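Local coordinates for protein beta-lactamase (Klebsiella pneumoniae, PDB 6KBY) that probably hydrolyses beta-lactam antibiotics to substituted beta-amino acids as a class C enzyme, and here holds adenosine monophosphate in its active-site pocket, at residues V174-E177 with D178-K182; E181-L184 with L185-G189; L188-H191 with H192-L195. All coordinates share one frame; numbering follows the deposited sequence.

Contact 1: residues V174-E177 with D178-K182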
loop_
_atom_site.group_PDB
_atom_site.type_symbol
_atom_site.label_atom_id
_atom_site.label_comp_id
_atom_site.label_asym_id
_atom_site.label_seq_id
_atom_site.Cartn_x
_atom_site.Cartn_y
_atom_site.Cartn_z
ATOM N N VAL A 174 13.327 -17.061 -5.182
ATOM C CA VAL A 174 14.188 -15.970 -4.735
ATOM C C VAL A 174 13.727 -15.479 -3.367
ATOM O O VAL A 174 12.611 -15.752 -2.923
ATOM C CB VAL A 174 14.217 -14.798 -5.743
ATOM C CG1 VAL A 174 14.874 -15.230 -7.052
ATOM C CG2 VAL A 174 12.809 -14.284 -5.989
ATOM N N SER A 175 14.610 -14.744 -2.694
ATOM C CA SER A 175 14.214 -14.060 -1.472
ATOM C C SER A 175 13.231 -12.943 -1.811
ATOM O O SER A 175 13.169 -12.465 -2.944
ATOM C CB SER A 175 15.432 -13.435 -0.796
ATOM O OG SER A 175 15.949 -12.378 -1.586
ATOM N N TYR A 176 12.462 -12.512 -0.810
ATOM C CA TYR A 176 11.523 -11.419 -1.039
ATOM C C TYR A 176 12.248 -10.149 -1.469
ATOM O O TYR A 176 11.788 -9.430 -2.362
ATOM C CB TYR A 176 10.675 -11.162 0.211
ATOM C CG TYR A 176 9.611 -10.124 -0.036
ATOM C CD1 TYR A 176 8.481 -10.443 -0.762
ATOM C CD2 TYR A 176 9.749 -8.822 0.433
ATOM C CE1 TYR A 176 7.509 -9.507 -1.016
ATOM C CE2 TYR A 176 8.773 -7.865 0.181
ATOM C CZ TYR A 176 7.652 -8.220 -0.548
ATOM O OH TYR A 176 6.659 -7.312 -0.831
ATOM N N GLU A 177 13.400 -9.874 -0.857
ATOM C CA GLU A 177 14.161 -8.681 -1.199
ATOM C C GLU A 177 14.599 -8.710 -2.656
ATOM O O GLU A 177 14.492 -7.701 -3.363
ATOM C CB GLU A 177 15.374 -8.574 -0.276
ATOM C CG GLU A 177 15.041 -8.386 1.200
ATOM C CD GLU A 177 14.326 -9.583 1.828
ATOM O OE1 GLU A 177 14.768 -10.733 1.605
ATOM O OE2 GLU A 177 13.306 -9.376 2.530
ATOM N N ASP A 178 15.097 -9.861 -3.124
ATOM C CA ASP A 178 15.466 -9.992 -4.531
ATOM C C ASP A 178 14.242 -9.911 -5.432
ATOM O O ASP A 178 14.287 -9.286 -6.495
ATOM C CB ASP A 178 16.191 -11.320 -4.776
ATOM C CG ASP A 178 17.663 -11.269 -4.425
ATOM O OD1 ASP A 178 18.169 -10.182 -4.079
ATOM O OD2 ASP A 178 18.316 -12.334 -4.512
ATOM N N ALA A 179 13.142 -10.555 -5.034
ATOM C CA ALA A 179 11.934 -10.505 -5.849
ATOM C C ALA A 179 11.485 -9.068 -6.081
ATOM O O ALA A 179 11.107 -8.697 -7.197
ATOM C CB ALA A 179 10.821 -11.304 -5.178
ATOM N N ILE A 180 11.535 -8.244 -5.039
ATOM C CA ILE A 180 11.055 -6.870 -5.140
ATOM C C ILE A 180 12.068 -5.982 -5.853
ATOM O O ILE A 180 11.727 -5.258 -6.792
ATOM C CB ILE A 180 10.701 -6.333 -3.742
ATOM C CG1 ILE A 180 9.513 -7.100 -3.144
ATOM C CG2 ILE A 180 10.435 -4.843 -3.786
ATOM C CD1 ILE A 180 8.250 -7.066 -3.988
ATOM N N GLU A 181 13.330 -6.012 -5.419
ATOM C CA GLU A 181 14.307 -5.064 -5.954
ATOM C C GLU A 181 14.932 -5.503 -7.271
ATOM O O GLU A 181 15.415 -4.643 -8.018
ATOM C CB GLU A 181 15.403 -4.776 -4.928
ATOM C CG GLU A 181 14.908 -4.008 -3.714
ATOM C CD GLU A 181 16.039 -3.429 -2.884
ATOM O OE1 GLU A 181 17.205 -3.844 -3.081
ATOM O OE2 GLU A 181 15.784 -2.548 -2.037
ATOM N N LYS A 182 14.950 -6.798 -7.573
ATOM C CA LYS A 182 15.532 -7.275 -8.822
ATOM C C LYS A 182 14.498 -7.613 -9.882
ATOM O O LYS A 182 14.807 -7.517 -11.074
ATOM C CB LYS A 182 16.424 -8.499 -8.585
ATOM C CG LYS A 182 17.607 -8.240 -7.682
ATOM C CD LYS A 182 18.654 -7.397 -8.374
ATOM C CE LYS A 182 19.819 -7.149 -7.441
ATOM N NZ LYS A 182 20.935 -6.439 -8.117
HETATM O O HOH W 1 17.288 -14.743 -3.838
#
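Ile-180 lies one turn along the helix from Tyr-176 and spreads its side chain over the phenol. Starting at the backbone, its CB sits 3.6 Å from Tyr-176 O, the carbonyl oxygen that also receives the helical bond from Ile-180 N. Next comes CG1, which does most of the touching: it stands 3.6 Å from the centroid of the Tyr-176 ring, only 22° off the ring normal, a CH-pi contact displaced toward the CZ side of the face. At the tip, CD1 continues outward and meets Tyr-176 OH at 3.5 Å. The tyrosine can offer this face because its CG is anti to the backbone N (chi1 -175°), which lays the ring alongside the following turn. Beyond it, Ala-77 and Leu-80 of helix 72-86 touch the phenol.

At the start of the same turn Ser-175 OG accepts a hydrogen bond of 3.1 Å from Asp-178 N, nearly straight at 163°. The reverse link is indirect: a water takes the hydrogen of Ser-175 N and gives one to Asp-178 OD2 at 2.7 Å. Nearby, Val-174 CG2 rests on Ala-179 CB at 3.7 Å. A serine N-cap with an aspartate three residues on resembles a capping box, with its second arm bridged by water, at the head of helix 176-187.

Contact 2: residues E181-L184 with L185-G189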
loop_
_atom_site.group_PDB
_atom_site.type_symbol
_atom_site.label_atom_id
_atom_site.label_comp_id
_atom_site.label_asym_id
_atom_site.label_seq_id
_atom_site.Cartn_x
_atom_site.Cartn_y
_atom_site.Cartn_z
ATOM N N GLU A 181 13.330 -6.012 -5.419
ATOM C CA GLU A 181 14.307 -5.064 -5.954
ATOM C C GLU A 181 14.932 -5.503 -7.271
ATOM O O GLU A 181 15.415 -4.643 -8.018
ATOM C CB GLU A 181 15.403 -4.776 -4.928
ATOM C CG GLU A 181 14.908 -4.008 -3.714
ATOM C CD GLU A 181 16.039 -3.429 -2.884
ATOM O OE1 GLU A 181 17.205 -3.844 -3.081
ATOM O OE2 GLU A 181 15.784 -2.548 -2.037
ATOM N N LYS A 182 14.950 -6.798 -7.573
ATOM C CA LYS A 182 15.532 -7.275 -8.822
ATOM C C LYS A 182 14.498 -7.613 -9.882
ATOM O O LYS A 182 14.807 -7.517 -11.074
ATOM C CB LYS A 182 16.424 -8.499 -8.585
ATOM C CG LYS A 182 17.607 -8.240 -7.682
ATOM C CD LYS A 182 18.654 -7.397 -8.374
ATOM C CE LYS A 182 19.819 -7.149 -7.441
ATOM N NZ LYS A 182 20.935 -6.439 -8.117
ATOM N N THR A 183 13.279 -8.001 -9.496
ATOM C CA THR A 183 12.241 -8.345 -10.466
ATOM C C THR A 183 11.114 -7.321 -10.520
ATOM O O THR A 183 10.896 -6.705 -11.566
ATOM C CB THR A 183 11.691 -9.760 -10.231
ATOM O OG1 THR A 183 12.734 -10.713 -10.466
ATOM C CG2 THR A 183 10.535 -10.047 -11.189
ATOM N N LEU A 184 10.394 -7.104 -9.417
ATOM C CA LEU A 184 9.126 -6.383 -9.497
ATOM C C LEU A 184 9.327 -4.898 -9.774
ATOM O O LEU A 184 8.801 -4.364 -10.759
ATOM C CB LEU A 184 8.303 -6.595 -8.229
ATOM C CG LEU A 184 6.954 -5.870 -8.279
ATOM C CD1 LEU A 184 6.083 -6.382 -9.411
ATOM C CD2 LEU A 184 6.218 -5.953 -6.953
ATOM N N LEU A 185 10.060 -4.203 -8.905
ATOM C CA LEU A 185 10.251 -2.772 -9.119
ATOM C C LEU A 185 10.937 -2.466 -10.444
ATOM O O LEU A 185 10.486 -1.538 -11.138
ATOM C CB LEU A 185 10.953 -2.123 -7.915
ATOM C CG LEU A 185 10.208 -2.240 -6.581
ATOM C CD1 LEU A 185 11.082 -1.764 -5.438
ATOM C CD2 LEU A 185 8.893 -1.467 -6.617
ATOM N N PRO A 186 11.988 -3.184 -10.862
ATOM C CA PRO A 186 12.551 -2.909 -12.193
ATOM C C PRO A 186 11.558 -3.099 -13.327
ATOM O O PRO A 186 11.513 -2.266 -14.238
ATOM C CB PRO A 186 13.739 -3.878 -12.276
ATOM C CG PRO A 186 14.153 -4.062 -10.856
ATOM C CD PRO A 186 12.861 -4.083 -10.083
ATOM N N GLN A 187 10.756 -4.166 -13.295
ATOM C CA GLN A 187 9.781 -4.394 -14.363
ATOM C C GLN A 187 8.703 -3.316 -14.387
ATOM O O GLN A 187 8.133 -3.032 -15.451
ATOM C CB GLN A 187 9.141 -5.778 -14.232
ATOM C CG GLN A 187 10.015 -6.946 -14.672
ATOM C CD GLN A 187 9.206 -8.216 -14.894
ATOM O OE1 GLN A 187 8.065 -8.168 -15.359
ATOM N NE2 GLN A 187 9.793 -9.360 -14.562
ATOM N N LEU A 188 8.402 -2.714 -13.236
ATOM C CA LEU A 188 7.465 -1.602 -13.175
ATOM C C LEU A 188 8.107 -0.268 -13.525
ATOM O O LEU A 188 7.410 0.751 -13.549
ATOM C CB LEU A 188 6.836 -1.521 -11.784
ATOM C CG LEU A 188 5.992 -2.728 -11.368
ATOM C CD1 LEU A 188 5.622 -2.632 -9.902
ATOM C CD2 LEU A 188 4.745 -2.828 -12.228
ATOM N N GLY A 189 9.412 -0.241 -13.794
ATOM C CA GLY A 189 10.071 1.014 -14.085
ATOM C C GLY A 189 10.232 1.916 -12.888
ATOM O O GLY A 189 10.383 3.128 -13.049
#
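Leu-184 and Leu-188, one turn apart, are joined by both backbone and side chain at the C-terminal end of helix 176-187. Among the hydrogen bonds, Leu-188 N gives its hydrogen to Leu-184 O at 3.0 Å, and Gln-187 N does the same to Thr-183 O at 3.1 Å. Past them, Gly-189 N reaches Pro-186 O at 3.0 Å, and its positive phi (72°) takes the chain out of the helix.

Side-chain packing runs on two sides of the turn. Leu-184 CD1 meets Leu-188 CD1 at 3.8 Å, the two branched ends lying at a slant to each other; with CG anti to the backbone N (chi1 -179°) and chi2 at 62°, CD1 of Leu-184 comes up against the leucine of the next turn. Met-256 of helix 255-262 touches both leucines. On another side Thr-183 and Gln-187 run alongside each other, pointing the same way, a methyl beside an amide nitrogen, with Thr-183 CG2 at 3.5 Å from Gln-187 NE2. That nitrogen has a weak hydrogen bond to Tyr-83 OH in helix 72-86.

Proline supplies the third kind of contact. Having no N-H, Pro-186 cannot bond back to the preceding turn; its ring carbons face the carbonyls instead, CG at 3.2 Å and CD at 3.3 Å from Glu-181 O. The helix kinks here, where a wider, pi-type turn at 181-184 leads into the proline.

Glycine with positive phi, and two bonds folded back into the last turn, the other from Met-190 N to Leu-185 O, make this a Schellman motif closing a proline-kinked helix.

Contact 3: residues L188-H191 with H192-L195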
loop_
_atom_site.group_PDB
_atom_site.type_symbol
_atom_site.label_atom_id
_atom_site.label_comp_id
_atom_site.label_asym_id
_atom_site.label_seq_id
_atom_site.Cartn_x
_atom_site.Cartn_y
_atom_site.Cartn_z
ATOM N N LEU A 188 8.402 -2.714 -13.236
ATOM C CA LEU A 188 7.465 -1.602 -13.175
ATOM C C LEU A 188 8.107 -0.268 -13.525
ATOM O O LEU A 188 7.410 0.751 -13.549
ATOM C CB LEU A 188 6.836 -1.521 -11.784
ATOM C CG LEU A 188 5.992 -2.728 -11.368
ATOM C CD1 LEU A 188 5.622 -2.632 -9.902
ATOM C CD2 LEU A 188 4.745 -2.828 -12.228
ATOM N N GLY A 189 9.412 -0.241 -13.794
ATOM C CA GLY A 189 10.071 1.014 -14.085
ATOM C C GLY A 189 10.232 1.916 -12.888
ATOM O O GLY A 189 10.383 3.128 -13.049
ATOM N N MET A 190 10.205 1.355 -11.680
ATOM C CA MET A 190 10.285 2.134 -10.449
ATOM C C MET A 190 11.721 2.068 -9.942
ATOM O O MET A 190 12.077 1.274 -9.071
ATOM C CB MET A 190 9.264 1.618 -9.439
ATOM C CG MET A 190 7.830 1.825 -9.915
ATOM S SD MET A 190 6.603 1.007 -8.893
ATOM C CE MET A 190 6.668 2.021 -7.415
ATOM N N HIS A 191 12.562 2.922 -10.522
ATOM C CA HIS A 191 13.999 2.875 -10.291
ATOM C C HIS A 191 14.433 3.625 -9.046
ATOM O O HIS A 191 15.594 3.496 -8.641
ATOM C CB HIS A 191 14.749 3.393 -11.521
ATOM C CG HIS A 191 14.397 2.667 -12.782
ATOM N ND1 HIS A 191 14.639 1.321 -12.954
ATOM C CD2 HIS A 191 13.804 3.092 -13.920
ATOM C CE1 HIS A 191 14.218 0.952 -14.150
ATOM N NE2 HIS A 191 13.707 2.007 -14.756
ATOM N N HIS A 192 13.538 4.381 -8.423
ATOM C CA HIS A 192 13.828 5.092 -7.184
ATOM C C HIS A 192 12.892 4.638 -6.073
ATOM O O HIS A 192 12.345 5.431 -5.302
ATOM C CB HIS A 192 13.864 6.595 -7.421
ATOM C CG HIS A 192 14.898 6.980 -8.432
ATOM N ND1 HIS A 192 14.637 7.013 -9.786
ATOM C CD2 HIS A 192 16.214 7.265 -8.295
ATOM C CE1 HIS A 192 15.740 7.347 -10.435
ATOM N NE2 HIS A 192 16.712 7.502 -9.554
ATOM N N SER A 193 12.720 3.324 -6.006
ATOM C CA SER A 193 11.924 2.646 -5.000
ATOM C C SER A 193 12.778 1.522 -4.439
ATOM O O SER A 193 13.426 0.796 -5.205
ATOM C CB SER A 193 10.661 2.067 -5.636
ATOM O OG SER A 193 9.864 3.094 -6.197
ATOM N N TYR A 194 12.796 1.385 -3.114
ATOM C CA TYR A 194 13.754 0.496 -2.476
ATOM C C TYR A 194 13.166 -0.108 -1.214
ATOM O O TYR A 194 12.347 0.510 -0.529
ATOM C CB TYR A 194 15.008 1.260 -2.039
ATOM C CG TYR A 194 15.608 2.131 -3.109
ATOM C CD1 TYR A 194 16.437 1.595 -4.083
ATOM C CD2 TYR A 194 15.349 3.494 -3.143
ATOM C CE1 TYR A 194 16.991 2.399 -5.067
ATOM C CE2 TYR A 194 15.899 4.304 -4.120
ATOM C CZ TYR A 194 16.715 3.751 -5.074
ATOM O OH TYR A 194 17.256 4.569 -6.036
ATOM N N LEU A 195 13.634 -1.311 -0.894
ATOM C CA LEU A 195 13.548 -1.819 0.470
ATOM C C LEU A 195 14.750 -1.398 1.301
ATOM O O LEU A 195 14.609 -1.165 2.504
ATOM C CB LEU A 195 13.433 -3.345 0.468
ATOM C CG LEU A 195 12.148 -3.886 -0.154
ATOM C CD1 LEU A 195 12.234 -5.390 -0.352
ATOM C CD2 LEU A 195 10.944 -3.526 0.700
HETATM O O HOH W 2 12.331 5.764 -11.231
#
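Met-190 bends its side chain round toward Ser-193, and the shape of that chain decides how. After an extended start the thioether turns at its last torsion (chi3 71°), and the methyl CE swings round to stand 3.6 Å from Ser-193 OG, while CB of the same methionine is just as near that oxygen. The serine hydroxyl therefore has carbon on this flank, and its polar partners come from outside this stretch of chain: Asp-236 OD2 and Thr-232 OG1 are both hydrogen-bonded to it. Asp-236 OD2 also accepts from His-192 N, which ties the turn to helix 234-244.

His-192 stands its imidazole across the peptide that precedes it. With chi2 near a right angle (88°), the ring presents a face to His-191 O, which lies 3.6 Å from His-192 CG. The same conformation brings ND1 to a water, 3.0 Å away, that also accepts the hydrogen of His-191 N at 2.9 Å, so one water spans the two histidines through a backbone and a ring nitrogen. The His-191 side chain leads in another direction: its imidazole turns back over Gly-189, whose carbonyl carbon lies 3.9 Å above the ring plane, offset toward the rim.

Tyr-194 approaches the turn with its far end. Its CG lies beside the backbone N and opposite the carbonyl carbon (chi1 -50°), and the phenol reaches back along the chain until OH is 3.3 Å from His-191 O. Gln-201 touches both this tyrosine and His-192.

Tyr-194 is backbone-bonded to Lys-231, and the arrangement is thus a short connection from a helix end into the weakly bonded outermost strand, about 193-194, of the small three-stranded antiparallel sheet.

Overall arrangement
The three contacts follow one another along a single run of chain: contact 1 opens helix 176-187, contact 2 ends it, and contact 3 carries the chain into strand 193-194. Contacts 1 and 2 share Glu-181 and Lys-182, with centres about 9 Å apart; contacts 2 and 3 share Leu-188 and Gly-189, about 6 Å apart. Although the centres of contacts 1 and 3 are about 12 Å apart, the chain folds back so that Glu-181 OE2 accepts a hydrogen bond from Leu-195 N at 2.7 Å. This ties the residue after the strand back to the middle of the helix. The helix packs against helix 72-86, and the Tyr-176 side chain lies about 11 Å from that of Ser-71, the residue that binds AMP covalently.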